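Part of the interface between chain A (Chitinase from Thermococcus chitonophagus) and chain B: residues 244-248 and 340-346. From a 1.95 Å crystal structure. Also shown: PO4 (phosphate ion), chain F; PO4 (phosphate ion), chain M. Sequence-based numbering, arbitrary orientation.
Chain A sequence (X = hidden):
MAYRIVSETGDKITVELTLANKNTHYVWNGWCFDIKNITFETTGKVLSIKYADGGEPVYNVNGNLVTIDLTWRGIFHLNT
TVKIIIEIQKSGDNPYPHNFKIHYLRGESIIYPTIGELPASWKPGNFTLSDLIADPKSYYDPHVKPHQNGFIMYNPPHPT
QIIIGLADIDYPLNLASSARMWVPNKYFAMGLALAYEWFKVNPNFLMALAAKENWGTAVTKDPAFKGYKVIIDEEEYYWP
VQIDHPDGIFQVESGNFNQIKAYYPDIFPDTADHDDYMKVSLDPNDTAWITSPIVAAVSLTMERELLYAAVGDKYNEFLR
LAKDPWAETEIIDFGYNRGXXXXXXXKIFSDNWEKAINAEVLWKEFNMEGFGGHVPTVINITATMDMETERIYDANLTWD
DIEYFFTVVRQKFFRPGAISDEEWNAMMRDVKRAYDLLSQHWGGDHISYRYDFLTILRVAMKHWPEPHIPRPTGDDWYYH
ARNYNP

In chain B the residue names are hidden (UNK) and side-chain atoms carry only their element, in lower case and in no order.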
ATOM      1  N   ASP A 244     -15.518  10.261 -12.137  1.00 22.61           N
ATOM      2  CA  ASP A 244     -15.020   8.957 -12.560  1.00 21.19           C
ATOM      3  C   ASP A 244     -13.584   8.640 -12.105  1.00 25.61           C
ATOM      4  O   ASP A 244     -12.972   7.669 -12.540  1.00 22.15           O
ATOM      5  CB  ASP A 244     -15.072   8.856 -14.070  1.00 28.36           C
ATOM      6  CG  ASP A 244     -16.514   9.027 -14.573  1.00 36.89           C
ATOM      7  OD1 ASP A 244     -17.427   8.348 -14.026  1.00 35.04           O
ATOM      8  OD2 ASP A 244     -16.722   9.911 -15.393  1.00 39.78           O
ATOM      9  N   HIS A 245     -13.039   9.461 -11.241  1.00 22.99           N
ATOM     10  CA  HIS A 245     -11.662   9.204 -10.762  1.00 19.70           C
ATOM     11  C   HIS A 245     -11.589   7.867 -10.028  1.00 25.12           C
ATOM     12  O   HIS A 245     -12.395   7.592  -9.150  1.00 23.62           O
ATOM     13  CB  HIS A 245     -11.214  10.346  -9.859  1.00 22.54           C
ATOM     14  CG  HIS A 245      -9.730  10.430  -9.712  1.00 22.83           C
ATOM     15  ND1 HIS A 245      -9.003   9.428  -9.110  1.00 19.62           N
ATOM     16  CD2 HIS A 245      -8.831  11.362 -10.133  1.00 22.17           C
ATOM     17  CE1 HIS A 245      -7.716   9.767  -9.100  1.00 22.99           C
ATOM     18  NE2 HIS A 245      -7.584  10.925  -9.728  1.00 23.58           N
ATOM     19  N   PRO A 246     -10.646   6.993 -10.404  1.00 21.32           N
ATOM     20  CA  PRO A 246     -10.561   5.669  -9.771  1.00 20.49           C
ATOM     21  C   PRO A 246     -10.319   5.766  -8.262  1.00 23.71           C
ATOM     22  O   PRO A 246     -10.642   4.821  -7.555  1.00 22.51           O
ATOM     23  CB  PRO A 246      -9.307   5.015 -10.426  1.00 24.42           C
ATOM     24  CG  PRO A 246      -9.198   5.806 -11.815  1.00 26.04           C
ATOM     25  CD  PRO A 246      -9.626   7.204 -11.448  1.00 22.96           C
ATOM     26  N   ASP A 247      -9.770   6.878  -7.799  1.00 20.21           N
ATOM     27  CA  ASP A 247      -9.519   6.970  -6.325  1.00 21.79           C
ATOM     28  C   ASP A 247     -10.732   7.584  -5.581  1.00 25.08           C
ATOM     29  O   ASP A 247     -10.664   7.738  -4.370  1.00 19.90           O
ATOM     30  CB  ASP A 247      -8.247   7.796  -6.036  1.00 16.58           C
ATOM     31  CG  ASP A 247      -6.985   7.144  -6.667  1.00 22.16           C
ATOM     32  OD1 ASP A 247      -6.999   5.947  -6.934  1.00 24.19           O
ATOM     33  OD2 ASP A 247      -6.007   7.844  -6.866  1.00 21.77           O
ATOM     34  N   GLY A 248     -11.807   7.943  -6.293  1.00 20.26           N
ATOM     35  CA  GLY A 248     -13.065   8.279  -5.604  1.00 20.33           C
ATOM     36  C   GLY A 248     -13.054   9.667  -5.019  1.00 20.89           C
ATOM     37  O   GLY A 248     -12.131  10.454  -5.241  1.00 22.35           O
TER
ATOM     38  N   UNK B 340      -1.039   5.260  -9.569  1.00 21.02           N
ATOM     39  CA  UNK B 340      -1.501   4.633 -10.837  1.00 22.19           C
ATOM     40  C   UNK B 340      -2.973   4.923 -11.096  1.00 26.89           C
ATOM     41  O   UNK B 340      -3.436   4.787 -12.213  1.00 23.37           O
ATOM     42  c   UNK B 340      -1.252   3.084 -10.847  1.00 18.90           C
ATOM     43  c   UNK B 340      -1.999   2.349  -9.681  1.00 23.24           C
ATOM     44  c   UNK B 340       0.280   2.758 -10.787  1.00 21.09           C
ATOM     45  N   UNK B 341      -3.726   5.322 -10.062  1.00 24.62           N
ATOM     46  CA  UNK B 341      -5.109   5.747 -10.239  1.00 21.86           C
ATOM     47  C   UNK B 341      -5.130   6.991 -11.071  1.00 24.41           C
ATOM     48  O   UNK B 341      -5.986   7.148 -11.966  1.00 26.13           O
ATOM     49  N   UNK B 342      -4.175   7.884 -10.782  1.00 21.92           N
ATOM     50  CA  UNK B 342      -4.114   9.139 -11.480  1.00 19.81           C
ATOM     51  C   UNK B 342      -3.729   8.886 -12.962  1.00 24.97           C
ATOM     52  O   UNK B 342      -4.237   9.576 -13.853  1.00 24.91           O
ATOM     53  c   UNK B 342      -3.091  10.106 -10.830  1.00 20.45           C
ATOM     54  N   UNK B 343      -2.814   7.949 -13.211  1.00 22.78           N
ATOM     55  CA  UNK B 343      -2.503   7.585 -14.634  1.00 22.21           C
ATOM     56  C   UNK B 343      -3.798   7.077 -15.293  1.00 27.37           C
ATOM     57  O   UNK B 343      -4.181   7.499 -16.391  1.00 25.86           O
ATOM     58  c   UNK B 343      -1.334   6.018 -16.345  1.00 23.55           C
ATOM     59  c   UNK B 343       1.069   5.835 -14.326  1.00 21.46           C
ATOM     60  c   UNK B 343      -0.003   7.008 -14.446  1.00 25.12           C
ATOM     61  c   UNK B 343      -1.414   6.478 -14.806  1.00 22.08           C
ATOM     62  N   UNK B 344      -4.513   6.205 -14.591  1.00 25.25           N
ATOM     63  CA  UNK B 344      -5.686   5.575 -15.209  1.00 26.80           C
ATOM     64  C   UNK B 344      -6.741   6.629 -15.590  1.00 26.63           C
ATOM     65  O   UNK B 344      -7.399   6.543 -16.648  1.00 28.63           O
ATOM     66  o   UNK B 344      -8.698   1.873 -14.103  1.00 36.74           O
ATOM     67  c   UNK B 344      -6.244   4.516 -14.264  1.00 26.47           C
ATOM     68  o   UNK B 344      -7.677   2.905 -12.457  1.00 32.81           O
ATOM     69  c   UNK B 344      -8.003   2.804 -13.690  1.00 31.77           C
ATOM     70  c   UNK B 344      -7.510   3.817 -14.727  1.00 31.09           C
ATOM     71  N   UNK B 345      -6.883   7.655 -14.776  1.00 23.36           N
ATOM     72  CA  UNK B 345      -7.903   8.662 -15.008  1.00 26.04           C
ATOM     73  C   UNK B 345      -7.640   9.444 -16.311  1.00 33.37           C
ATOM     74  O   UNK B 345      -8.569   9.997 -16.911  1.00 27.70           O
ATOM     75  c   UNK B 345      -7.959   9.630 -13.823  1.00 22.91           C
ATOM     76  N   UNK B 346      -6.372   9.494 -16.737  1.00 27.32           N
ATOM     77  CA  UNK B 346      -5.991  10.218 -17.963  1.00 28.21           C
ATOM     78  C   UNK B 346      -6.577   9.577 -19.258  1.00 26.89           C
ATOM     79  O   UNK B 346      -6.778  10.285 -20.231  1.00 29.57           O
ATOM     80  c   UNK B 346      -4.466  10.287 -18.106  1.00 27.38           C
ATOM     81  c   UNK B 346      -3.720  11.050 -16.985  1.00 26.68           C
ATOM     82  c   UNK B 346      -4.123  12.532 -16.927  1.00 28.59           C
ATOM     83  c   UNK B 346      -2.231  10.853 -17.200  1.00 28.37           C
TER
HETATM   84  P   PO4 F 902     -14.833  13.149 -14.581  0.84 38.95           P
HETATM   85  O1  PO4 F 902     -15.335  12.366 -15.799  0.84 38.74           O
HETATM   86  O2  PO4 F 902     -16.076  13.863 -13.893  0.84 26.05           O
HETATM   87  O3  PO4 F 902     -13.943  14.262 -15.038  0.84 33.82           O
HETATM   88  O4  PO4 F 902     -13.998  12.213 -13.649  0.84 24.44           O
HETATM   89  P   PO4 M 901       0.004   3.276  -5.962  0.87 31.34           P
HETATM   90  O1  PO4 M 901      -1.415   3.525  -5.559  0.87 34.90           O
HETATM   91  O2  PO4 M 901       0.302   4.180  -7.122  0.87 25.88           O
HETATM   92  O3  PO4 M 901       0.230   1.883  -6.486  0.87 28.16           O
HETATM   93  O4  PO4 M 901       0.838   3.613  -4.791  0.87 34.22           O
HETATM   94  O   HOH W   1      -3.534   7.559  -7.901  1.00 23.08           O

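Position 340 has three side-chain carbons, one of them bonded to CA and carrying the other two. They point away from chain A and touch none of its residues here. This fork at the first carbon, with nothing beyond, is valine. The backbone N of Val340(B) donates a hydrogen bond to O2 of the chain M phosphate at 3.0 Å.

Position 341 has no side-chain atoms. Its bare CA lies 3.8 Å from OD1 of Asp247(A), and its backbone O is 3.5 Å from CG of Pro246(A). With no side chain, it is glycine. An ideal CB on Gly341(B) would point toward chain A and come 2.3 Å from OD1 of Asp247(A), a clash.

Position 342 has one side-chain carbon. This CB points away, so the backbone makes the contact. The CA is 4.3 Å from NE2 of His245(A). The backbone N donates a hydrogen bond to water 1 at 3.0 Å, and that water donates one to OD2 of Asp247(A) at 2.7 Å. A lone CB makes the residue alanine.

Position 343 has four carbons, forked at the first, with one arm two carbons long. They point away and do not reach the chain A stretch. The residue is isoleucine.

Position 344 has three carbons in a row, the third carrying two oxygens. One oxygen lies 3.3 Å from CG of Pro246(A). Two oxygens and no nitrogen on the third carbon make this a carboxylate rather than an amide, so it is glutamate. Glu344(B) is extended, with chi1 and chi2 both t.

Position 345 has one side-chain carbon, directed toward chain A. This CB sits 3.8 Å from CD of Pro246(A) and lies over one face of the His245(A) ring, 4.2 Å from CD2. It is alanine.

Position 346 has four carbons, forked at the second. They are out of reach of the chain A stretch. The residue is leucine.

The contact sets a tight turn against a helix. His245(A) to Gly248(A) form a type I beta turn, closed by a 2.9 Å hydrogen bond from N of Gly248(A) to O of His245(A). A second bond, from N of Asp247(A) to ND1 of His245(A) at 3.0 Å, ties the imidazole to the turn. Pro246(A) packs against Gly341(B), Glu344(B) and Ala345(B). No direct hydrogen bond joins the two stretches. Packing and the water bridge between Asp247(A) and Ala342(B) connect them.

Chain B (340-346) VGAIEAL
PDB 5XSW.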